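Local coordinates for protein alpha-rhamnosidase (Dictyoglomus thermophilum, PDB 6I60) that probably catalyses the hydrolysis of terminal, non-reducing alpha-L-rhamnose residues from alpha-L-rhamnosides, at residues 477-482 / 829-834; 755-760 / 766-771; 779-784 / 854-859. All coordinates share one frame; numbering follows the deposited sequence.

Contact 1 (477-482 / 829-834)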
loop_
_atom_site.group_PDB
_atom_site.type_symbol
_atom_site.label_atom_id
_atom_site.label_comp_id
_atom_site.label_asym_id
_atom_site.label_seq_id
_atom_site.Cartn_x
_atom_site.Cartn_y
_atom_site.Cartn_z
ATOM N N LYS A 477 2.142 -21.383 -0.013
ATOM C CA LYS A 477 0.846 -21.091 0.590
ATOM C C LYS A 477 0.944 -19.918 1.560
ATOM O O LYS A 477 0.041 -19.077 1.616
ATOM C CB LYS A 477 0.300 -22.333 1.292
ATOM C CG LYS A 477 -0.035 -23.482 0.352
ATOM C CD LYS A 477 -1.304 -23.204 -0.442
ATOM C CE LYS A 477 -1.499 -24.220 -1.562
ATOM N NZ LYS A 477 -2.487 -23.755 -2.581
ATOM N N ILE A 478 2.031 -19.847 2.333
ATOM C CA ILE A 478 2.255 -18.682 3.185
ATOM C C ILE A 478 2.400 -17.430 2.333
ATOM O O ILE A 478 1.814 -16.381 2.634
ATOM C CB ILE A 478 3.487 -18.902 4.085
ATOM C CG1 ILE A 478 3.258 -20.082 5.031
ATOM C CG2 ILE A 478 3.807 -17.641 4.879
ATOM C CD1 ILE A 478 4.536 -20.722 5.522
ATOM N N HIS A 479 3.173 -17.524 1.248
ATOM C CA HIS A 479 3.318 -16.398 0.333
ATOM C C HIS A 479 1.978 -16.014 -0.284
ATOM O O HIS A 479 1.702 -14.827 -0.499
ATOM C CB HIS A 479 4.340 -16.743 -0.751
ATOM C CG HIS A 479 4.392 -15.757 -1.877
ATOM N ND1 HIS A 479 4.614 -14.411 -1.678
ATOM C CD2 HIS A 479 4.258 -15.923 -3.213
ATOM C CE1 HIS A 479 4.608 -13.790 -2.844
ATOM N NE2 HIS A 479 4.395 -14.685 -3.791
ATOM N N HIS A 480 1.127 -17.004 -0.567
ATOM C CA HIS A 480 -0.189 -16.713 -1.129
ATOM C C HIS A 480 -1.080 -16.011 -0.111
ATOM O O HIS A 480 -1.877 -15.136 -0.472
ATOM C CB HIS A 480 -0.841 -18.009 -1.623
ATOM C CG HIS A 480 -2.336 -17.941 -1.725
ATOM N ND1 HIS A 480 -3.170 -18.229 -0.665
ATOM C CD2 HIS A 480 -3.145 -17.632 -2.765
ATOM C CE1 HIS A 480 -4.428 -18.090 -1.046
ATOM N NE2 HIS A 480 -4.440 -17.729 -2.316
ATOM N N ASN A 481 -0.953 -16.374 1.169
ATOM C CA ASN A 481 -1.794 -15.774 2.199
ATOM C C ASN A 481 -1.408 -14.326 2.472
ATOM O O ASN A 481 -2.275 -13.504 2.790
ATOM C CB ASN A 481 -1.709 -16.597 3.487
ATOM C CG ASN A 481 -2.534 -17.871 3.427
ATOM O OD1 ASN A 481 -2.651 -18.506 2.378
ATOM N ND2 ASN A 481 -3.108 -18.252 4.559
ATOM N N ILE A 482 -0.121 -13.996 2.353
ATOM C CA ILE A 482 0.329 -12.632 2.619
ATOM C C ILE A 482 -0.103 -11.698 1.493
ATOM O O ILE A 482 -0.447 -10.533 1.732
ATOM C CB ILE A 482 1.854 -12.613 2.839
ATOM C CG1 ILE A 482 2.201 -13.269 4.179
ATOM C CG2 ILE A 482 2.398 -11.196 2.792
ATOM C CD1 ILE A 482 3.682 -13.477 4.402
ATOM N N TRP A 829 11.500 -11.947 3.396
ATOM C CA TRP A 829 12.581 -12.915 3.538
ATOM C C TRP A 829 12.587 -13.918 2.393
ATOM O O TRP A 829 13.657 -14.390 1.990
ATOM C CB TRP A 829 12.462 -13.632 4.883
ATOM C CG TRP A 829 13.620 -14.523 5.202
ATOM C CD1 TRP A 829 14.893 -14.138 5.502
ATOM C CD2 TRP A 829 13.610 -15.954 5.257
ATOM N NE1 TRP A 829 15.678 -15.240 5.738
ATOM C CE2 TRP A 829 14.914 -16.368 5.594
ATOM C CE3 TRP A 829 12.626 -16.926 5.051
ATOM C CZ2 TRP A 829 15.260 -17.710 5.731
ATOM C CZ3 TRP A 829 12.971 -18.260 5.190
ATOM C CH2 TRP A 829 14.276 -18.640 5.527
ATOM N N PHE A 830 11.411 -14.252 1.852
ATOM C CA PHE A 830 11.351 -15.186 0.732
ATOM C C PHE A 830 12.019 -14.606 -0.508
ATOM O O PHE A 830 12.666 -15.334 -1.270
ATOM C CB PHE A 830 9.898 -15.551 0.428
ATOM C CG PHE A 830 9.189 -16.230 1.563
ATOM C CD1 PHE A 830 9.892 -16.989 2.485
ATOM C CD2 PHE A 830 7.816 -16.115 1.703
ATOM C CE1 PHE A 830 9.238 -17.619 3.527
ATOM C CE2 PHE A 830 7.156 -16.740 2.743
ATOM C CZ PHE A 830 7.868 -17.494 3.657
ATOM N N TYR A 831 11.874 -13.298 -0.726
ATOM C CA TYR A 831 12.460 -12.662 -1.902
ATOM C C TYR A 831 13.968 -12.491 -1.755
ATOM O O TYR A 831 14.730 -12.837 -2.664
ATOM C CB TYR A 831 11.800 -11.303 -2.144
ATOM C CG TYR A 831 10.451 -11.359 -2.824
ATOM C CD1 TYR A 831 9.284 -11.483 -2.083
ATOM C CD2 TYR A 831 10.343 -11.269 -4.205
ATOM C CE1 TYR A 831 8.047 -11.526 -2.699
ATOM C CE2 TYR A 831 9.110 -11.312 -4.830
ATOM C CZ TYR A 831 7.966 -11.439 -4.072
ATOM O OH TYR A 831 6.738 -11.482 -4.686
ATOM N N ARG A 832 14.413 -11.964 -0.611
ATOM C CA ARG A 832 15.801 -11.542 -0.462
ATOM C C ARG A 832 16.741 -12.695 -0.121
ATOM O O ARG A 832 17.933 -12.622 -0.438
ATOM C CB ARG A 832 15.907 -10.460 0.616
ATOM C CG ARG A 832 14.972 -9.276 0.418
ATOM C CD ARG A 832 15.120 -8.244 1.534
ATOM N NE ARG A 832 15.679 -8.821 2.755
ATOM C CZ ARG A 832 16.849 -8.472 3.282
ATOM N NH1 ARG A 832 17.594 -7.541 2.700
ATOM N NH2 ARG A 832 17.276 -9.056 4.395
ATOM N N VAL A 833 16.246 -13.750 0.525
ATOM C CA VAL A 833 17.090 -14.841 1.011
ATOM C C VAL A 833 16.816 -16.141 0.256
ATOM O O VAL A 833 17.713 -16.697 -0.380
ATOM C CB VAL A 833 16.930 -15.029 2.536
ATOM C CG1 VAL A 833 17.603 -16.315 2.990
ATOM C CG2 VAL A 833 17.512 -13.834 3.269
ATOM N N ILE A 834 15.580 -16.642 0.320
ATOM C CA ILE A 834 15.254 -17.914 -0.327
ATOM C C ILE A 834 15.471 -17.810 -1.831
ATOM O O ILE A 834 16.230 -18.584 -2.425
ATOM C CB ILE A 834 13.816 -18.341 0.010
ATOM C CG1 ILE A 834 13.725 -18.777 1.474
ATOM C CG2 ILE A 834 13.357 -19.462 -0.915
ATOM C CD1 ILE A 834 12.416 -19.433 1.835
#

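Contact 2 (755-760 / 766-771)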
loop_
_atom_site.group_PDB
_atom_site.type_symbol
_atom_site.label_atom_id
_atom_site.label_comp_id
_atom_site.label_asym_id
_atom_site.label_seq_id
_atom_site.Cartn_x
_atom_site.Cartn_y
_atom_site.Cartn_z
ATOM N N TYR A 755 12.771 -24.974 17.122
ATOM C CA TYR A 755 12.600 -24.248 15.861
ATOM C C TYR A 755 11.201 -23.632 15.762
ATOM O O TYR A 755 10.423 -23.925 14.853
ATOM C CB TYR A 755 12.886 -25.158 14.663
ATOM C CG TYR A 755 14.280 -25.735 14.645
ATOM C CD1 TYR A 755 14.558 -26.946 15.259
ATOM C CD2 TYR A 755 15.318 -25.072 14.005
ATOM C CE1 TYR A 755 15.830 -27.480 15.240
ATOM C CE2 TYR A 755 16.593 -25.596 13.980
ATOM C CZ TYR A 755 16.844 -26.800 14.599
ATOM O OH TYR A 755 18.115 -27.326 14.576
ATOM N N HIS A 756 10.895 -22.762 16.719
ATOM C CA HIS A 756 9.617 -22.069 16.742
ATOM C C HIS A 756 9.836 -20.626 17.166
ATOM O O HIS A 756 10.711 -20.329 17.982
ATOM C CB HIS A 756 8.618 -22.752 17.685
ATOM C CG HIS A 756 7.972 -23.971 17.103
ATOM N ND1 HIS A 756 8.517 -25.231 17.223
ATOM C CD2 HIS A 756 6.825 -24.122 16.399
ATOM C CE1 HIS A 756 7.734 -26.107 16.618
ATOM N NE2 HIS A 756 6.700 -25.460 16.110
ATOM N N LEU A 757 9.031 -19.732 16.598
ATOM C CA LEU A 757 9.137 -18.315 16.914
ATOM C C LEU A 757 8.569 -18.029 18.298
ATOM O O LEU A 757 7.478 -18.493 18.643
ATOM C CB LEU A 757 8.400 -17.484 15.864
ATOM C CG LEU A 757 9.023 -17.413 14.471
ATOM C CD1 LEU A 757 8.065 -16.763 13.494
ATOM C CD2 LEU A 757 10.337 -16.657 14.516
ATOM N N ASP A 758 9.315 -17.268 19.091
ATOM C CA ASP A 758 8.866 -16.760 20.383
ATOM C C ASP A 758 8.855 -15.237 20.367
ATOM O O ASP A 758 9.183 -14.577 21.357
ATOM C CB ASP A 758 9.747 -17.292 21.514
ATOM C CG ASP A 758 9.076 -17.197 22.877
ATOM O OD1 ASP A 758 7.831 -17.111 22.933
ATOM O OD2 ASP A 758 9.799 -17.211 23.896
ATOM N N THR A 759 8.474 -14.662 19.228
ATOM C CA THR A 759 8.621 -13.236 18.979
ATOM C C THR A 759 7.303 -12.643 18.504
ATOM O O THR A 759 6.498 -13.314 17.852
ATOM C CB THR A 759 9.706 -12.966 17.931
ATOM O OG1 THR A 759 9.430 -13.728 16.748
ATOM C CG2 THR A 759 11.076 -13.353 18.467
ATOM N N GLY A 760 7.097 -11.371 18.830
ATOM C CA GLY A 760 5.932 -10.638 18.382
ATOM C C GLY A 760 6.112 -10.092 16.980
ATOM O O GLY A 760 6.930 -10.574 16.192
ATOM N N TYR A 766 12.756 -9.116 12.150
ATOM C CA TYR A 766 14.212 -9.096 12.146
ATOM C C TYR A 766 14.859 -10.451 12.398
ATOM O O TYR A 766 16.044 -10.609 12.092
ATOM C CB TYR A 766 14.738 -8.112 13.204
ATOM C CG TYR A 766 14.197 -6.704 13.086
ATOM C CD1 TYR A 766 14.588 -5.872 12.043
ATOM C CD2 TYR A 766 13.303 -6.202 14.023
ATOM C CE1 TYR A 766 14.100 -4.582 11.935
ATOM C CE2 TYR A 766 12.809 -4.913 13.923
ATOM C CZ TYR A 766 13.209 -4.108 12.878
ATOM O OH TYR A 766 12.721 -2.825 12.775
ATOM N N ILE A 767 14.122 -11.424 12.939
ATOM C CA ILE A 767 14.753 -12.660 13.392
ATOM C C ILE A 767 15.281 -13.472 12.213
ATOM O O ILE A 767 16.362 -14.066 12.292
ATOM C CB ILE A 767 13.774 -13.479 14.254
ATOM C CG1 ILE A 767 14.433 -14.779 14.720
ATOM C CG2 ILE A 767 12.490 -13.765 13.493
ATOM C CD1 ILE A 767 13.990 -15.228 16.094
ATOM N N PHE A 768 14.544 -13.505 11.100
ATOM C CA PHE A 768 14.980 -14.312 9.965
ATOM C C PHE A 768 16.236 -13.736 9.326
ATOM O O PHE A 768 17.126 -14.486 8.907
ATOM C CB PHE A 768 13.857 -14.426 8.936
ATOM C CG PHE A 768 12.663 -15.183 9.430
ATOM C CD1 PHE A 768 12.662 -16.565 9.445
ATOM C CD2 PHE A 768 11.545 -14.510 9.890
ATOM C CE1 PHE A 768 11.565 -17.266 9.905
ATOM C CE2 PHE A 768 10.444 -15.204 10.350
ATOM C CZ PHE A 768 10.454 -16.584 10.357
ATOM N N ASP A 769 16.328 -12.406 9.244
ATOM C CA ASP A 769 17.516 -11.780 8.675
ATOM C C ASP A 769 18.720 -11.905 9.601
ATOM O O ASP A 769 19.858 -11.976 9.125
ATOM C CB ASP A 769 17.235 -10.311 8.361
ATOM C CG ASP A 769 16.318 -10.135 7.164
ATOM O OD1 ASP A 769 16.532 -10.821 6.142
ATOM O OD2 ASP A 769 15.386 -9.307 7.242
ATOM N N VAL A 770 18.496 -11.934 10.916
ATOM C CA VAL A 770 19.608 -12.047 11.855
ATOM C C VAL A 770 20.288 -13.404 11.714
ATOM O O VAL A 770 21.518 -13.491 11.610
ATOM C CB VAL A 770 19.126 -11.801 13.297
ATOM C CG1 VAL A 770 20.095 -12.420 14.294
ATOM C CG2 VAL A 770 18.974 -10.310 13.563
ATOM N N LEU A 771 19.500 -14.484 11.701
ATOM C CA LEU A 771 20.083 -15.813 11.536
ATOM C C LEU A 771 20.725 -15.979 10.165
ATOM O O LEU A 771 21.749 -16.660 10.041
ATOM C CB LEU A 771 19.020 -16.893 11.755
ATOM C CG LEU A 771 18.031 -16.689 12.903
ATOM C CD1 LEU A 771 16.837 -17.622 12.754
ATOM C CD2 LEU A 771 18.707 -16.888 14.248
#

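Contact 3 (779-784 / 854-859)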
loop_
_atom_site.group_PDB
_atom_site.type_symbol
_atom_site.label_atom_id
_atom_site.label_comp_id
_atom_site.label_asym_id
_atom_site.label_seq_id
_atom_site.Cartn_x
_atom_site.Cartn_y
_atom_site.Cartn_z
ATOM N N VAL A 779 18.587 -22.755 10.201
ATOM C CA VAL A 779 17.699 -22.622 11.351
ATOM C C VAL A 779 16.458 -21.822 10.975
ATOM O O VAL A 779 15.338 -22.160 11.376
ATOM C CB VAL A 779 18.455 -21.983 12.530
ATOM C CG1 VAL A 779 17.515 -21.738 13.702
ATOM C CG2 VAL A 779 19.628 -22.860 12.947
ATOM N N ALA A 780 16.633 -20.755 10.193
ATOM C CA ALA A 780 15.494 -19.939 9.790
ATOM C C ALA A 780 14.543 -20.721 8.892
ATOM O O ALA A 780 13.319 -20.590 9.011
ATOM C CB ALA A 780 15.981 -18.671 9.088
ATOM N N TYR A 781 15.086 -21.540 7.988
ATOM C CA TYR A 781 14.236 -22.344 7.118
ATOM C C TYR A 781 13.442 -23.372 7.917
ATOM O O TYR A 781 12.267 -23.622 7.621
ATOM C CB TYR A 781 15.080 -23.031 6.047
ATOM C CG TYR A 781 14.283 -23.894 5.098
ATOM C CD1 TYR A 781 13.620 -23.336 4.015
ATOM C CD2 TYR A 781 14.192 -25.268 5.284
ATOM C CE1 TYR A 781 12.888 -24.120 3.144
ATOM C CE2 TYR A 781 13.461 -26.060 4.420
ATOM C CZ TYR A 781 12.812 -25.481 3.350
ATOM O OH TYR A 781 12.082 -26.262 2.482
ATOM N N LYS A 782 14.067 -23.979 8.930
ATOM C CA LYS A 782 13.360 -24.955 9.753
ATOM C C LYS A 782 12.252 -24.302 10.567
ATOM O O LYS A 782 11.262 -24.960 10.904
ATOM C CB LYS A 782 14.341 -25.681 10.672
ATOM C CG LYS A 782 15.056 -26.853 10.013
ATOM C CD LYS A 782 15.533 -27.870 11.041
ATOM C CE LYS A 782 14.362 -28.599 11.682
ATOM N NZ LYS A 782 14.660 -30.041 11.910
ATOM N N ILE A 783 12.403 -23.017 10.894
ATOM C CA ILE A 783 11.335 -22.296 11.578
ATOM C C ILE A 783 10.151 -22.094 10.642
ATOM O O ILE A 783 8.993 -22.287 11.032
ATOM C CB ILE A 783 11.867 -20.958 12.122
ATOM C CG1 ILE A 783 12.794 -21.196 13.314
ATOM C CG2 ILE A 783 10.722 -20.040 12.514
ATOM C CD1 ILE A 783 13.805 -20.090 13.533
ATOM N N VAL A 784 10.422 -21.721 9.390
ATOM C CA VAL A 784 9.354 -21.454 8.434
ATOM C C VAL A 784 8.610 -22.738 8.083
ATOM O O VAL A 784 7.378 -22.746 7.969
ATOM C CB VAL A 784 9.931 -20.763 7.184
ATOM C CG1 VAL A 784 9.095 -21.070 5.955
ATOM C CG2 VAL A 784 10.023 -19.260 7.406
ATOM N N VAL A 854 18.543 -23.901 1.038
ATOM C CA VAL A 854 18.604 -24.555 2.335
ATOM C C VAL A 854 17.559 -25.666 2.387
ATOM O O VAL A 854 16.657 -25.744 1.553
ATOM C CB VAL A 854 18.405 -23.557 3.490
ATOM C CG1 VAL A 854 19.664 -22.738 3.700
ATOM C CG2 VAL A 854 17.225 -22.653 3.193
ATOM N N GLY A 855 17.692 -26.533 3.390
ATOM C CA GLY A 855 16.720 -27.595 3.595
ATOM C C GLY A 855 16.655 -28.537 2.411
ATOM O O GLY A 855 17.677 -28.941 1.845
ATOM N N ASP A 856 15.429 -28.896 2.026
ATOM C CA ASP A 856 15.179 -29.740 0.866
ATOM C C ASP A 856 14.673 -28.939 -0.330
ATOM O O ASP A 856 13.931 -29.467 -1.164
ATOM C CB ASP A 856 14.189 -30.850 1.221
ATOM C CG ASP A 856 12.942 -30.323 1.908
ATOM O OD1 ASP A 856 12.986 -29.195 2.440
ATOM O OD2 ASP A 856 11.917 -31.038 1.913
ATOM N N LEU A 857 15.060 -27.669 -0.425
ATOM C CA LEU A 857 14.635 -26.838 -1.542
ATOM C C LEU A 857 15.328 -27.274 -2.826
ATOM O O LEU A 857 16.526 -27.573 -2.836
ATOM C CB LEU A 857 14.942 -25.367 -1.259
ATOM C CG LEU A 857 14.043 -24.665 -0.240
ATOM C CD1 LEU A 857 14.433 -23.202 -0.097
ATOM C CD2 LEU A 857 12.581 -24.800 -0.629
ATOM N N LYS A 858 14.564 -27.309 -3.917
ATOM C CA LYS A 858 15.090 -27.682 -5.222
ATOM C C LYS A 858 15.161 -26.523 -6.202
ATOM O O LYS A 858 16.064 -26.498 -7.041
ATOM C CB LYS A 858 14.243 -28.804 -5.837
ATOM C CG LYS A 858 14.063 -30.014 -4.933
ATOM C CD LYS A 858 13.472 -31.194 -5.694
ATOM C CE LYS A 858 11.953 -31.222 -5.590
ATOM N NZ LYS A 858 11.491 -31.901 -4.345
ATOM N N TYR A 859 14.241 -25.565 -6.115
ATOM C CA TYR A 859 14.241 -24.417 -7.010
ATOM C C TYR A 859 13.554 -23.248 -6.319
ATOM O O TYR A 859 12.823 -23.421 -5.340
ATOM C CB TYR A 859 13.545 -24.738 -8.341
ATOM C CG TYR A 859 12.092 -25.137 -8.195
ATOM C CD1 TYR A 859 11.090 -24.177 -8.135
ATOM C CD2 TYR A 859 11.722 -26.475 -8.116
ATOM C CE1 TYR A 859 9.764 -24.533 -7.995
ATOM C CE2 TYR A 859 10.393 -26.843 -7.981
ATOM C CZ TYR A 859 9.419 -25.867 -7.922
ATOM O OH TYR A 859 8.096 -26.219 -7.787
#

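Contact 1 (477-482 / 829-834)
Ile-478 meets Phe-830 between helix 473-488 and helix 826-835, which both belong to the six-hairpin glycosidase domain, the (α/α)6 barrel of this enzyme family. The two short segments run at 138° to each other with their axes 12.2 Å apart, a wide spacing bridged by side chains, chiefly the rings of Phe-830 and Tyr-831. From Ile-478 the CG2 branch does the touching: it comes to the edge of the Phe-830 ring, near its plane, with CG2 and CE2 4.1 Å apart, and the two side chains cross at about a right angle. His-479 follows with two separate contacts. Its CB lies 4.3 Å from Phe-830 CD2, while its ring, carried by a CG anti to the backbone N (chi1 170°), reaches on to Tyr-831. There His-479 CE1 approaches Tyr-831 OH at 3.6 Å, and the ring planes are inclined at 77° with their centroids 6.0 Å apart. The polar ends of this pair look elsewhere. His-479 ND1 is hydrogen-bonded to Asp-827 OD1, a second link to helix 826-835, and Tyr-831 OH to Asn-520 OD1 of helix 514-520. Next along the helix, a nearly straight hydrogen bond runs from His-480 ND1 to Asn-481 OD1 at 3.1 Å, with the acceptor close to the imidazole plane. The other end of that amide is fixed as well: Asn-481 ND2 is bonded to the carbonyl oxygens of Ala-800 and Thr-802.

Contact 2 (755-760 / 766-771)
Thr-759 OG1 is hydrogen-bonded to Thr-764 OG1 in the first part of helix 761-773, while the methyl of the same residue faces Ile-767, one turn farther on. This division of labour follows from the first torsion: at chi1 54° OG1 sits between the backbone N and the carbonyl carbon, and CG2 is left to approach Ile-767 CD1 at 4.2 Å. Between the two segments the contact is apolar throughout and is carried mainly by Leu-757, whose two methyls serve different partners. CD2 lies against Ile-767 CG2 at 3.7 Å, and CD1 against Phe-768 CZ at 3.9 Å. CD2 also comes within 4.2 Å of Phe-768 CZ, which puts the far end of the phenyl ring close to both prongs of the leucine fork. Leu-757 and Phe-768 cross at about a right angle. Ile-767 divides its branches in turn: CG1, extended anti to the backbone N (chi1 180°), carries CD1 to the threonine, and the short CG2 branch is given to the leucine. Helix 777-784 closes in beside this cluster, its Ile-783 touching both Leu-757 and Phe-768, and helix 738-750 adds Ile-749 next to Ile-767. The arrangement is that of a connecting segment between successive helices of an (α/α)6 barrel, folded back so that its side chains pack on the helix it leads into.

Contact 3 (779-784 / 854-859)
Tyr-781, on helix 777-784 of the glycosidase domain, is clasped by a type II' beta turn, Val-854 to Leu-857, in the loop leading to strand 859-866 of the C-terminal domain. The polar part of the contact is a single hydrogen bond: Tyr-781 OH donates to Asp-856 OD1 over 3.1 Å. The carboxylate oxygen is met on its syn side, 28° out of the carboxylate plane, and the carboxylate stands at 79° to the phenol ring. Asn-472 ND2 makes a weak second bond to the hydroxyl, and Glu-778 OE1 takes the N-H of Gly-855, tying the turn to the same helix.

Apolar contacts line the length of the tyrosine. With CG anti to the backbone N (chi1 180°), the ring is carried out from the helix to the turn. Val-854 CG2 touches the base of the side chain, 3.6 Å from Tyr-781 CB, and Leu-857 CG meets the far half, 3.6 Å from Tyr-781 CE1. Leu-857 CD2 also reaches Tyr-781 OH at 3.5 Å.

Backbone packing completes the clasp. Val-854 O, which accepts the turn-closing bond from Leu-857 N, stands over the centre of one ring face, and Gly-855 CA lies 3.7 Å from Tyr-781 CE2. This close approach and the positive phi both suit a glycine at this position. Replacing Tyr-781 by an alanine would probably leave Asp-856 OD1 without its hydroxyl partner and open a gap against the turn, where Val-854, Gly-855 and Leu-857 now meet the ring. The chemistry is thus graded: aliphatic groups and the turn backbone pack on the ring, while an exposed aspartate fixes its hydroxyl, joining the two domains by shape and by the directed bonds of Asp-856 and, from just before 779-784, Glu-778.

Contacts 1 and 2 lie wholly within the helical domain, and every residue that touches across them is buried; contact 3, farthest from the chain's centre, joins that domain to the C-terminal one and includes exposed turn residues. The chemistry follows: only 779-784 / 854-859 has a hydrogen bond between its segments, whereas the other two rely on aromatic and aliphatic packing. Helices 761-773 and 777-784, consecutive in the chain, pack through Phe-768 and Val-784, linking contacts 2 and 3. Helix 826-835 of contact 1 lies on helix 777-784 through Trp-829, and on the turn of contact 3 through Ile-834 and Leu-857. Arg-832 and Asp-769 add a salt bridge between contacts 1 and 2.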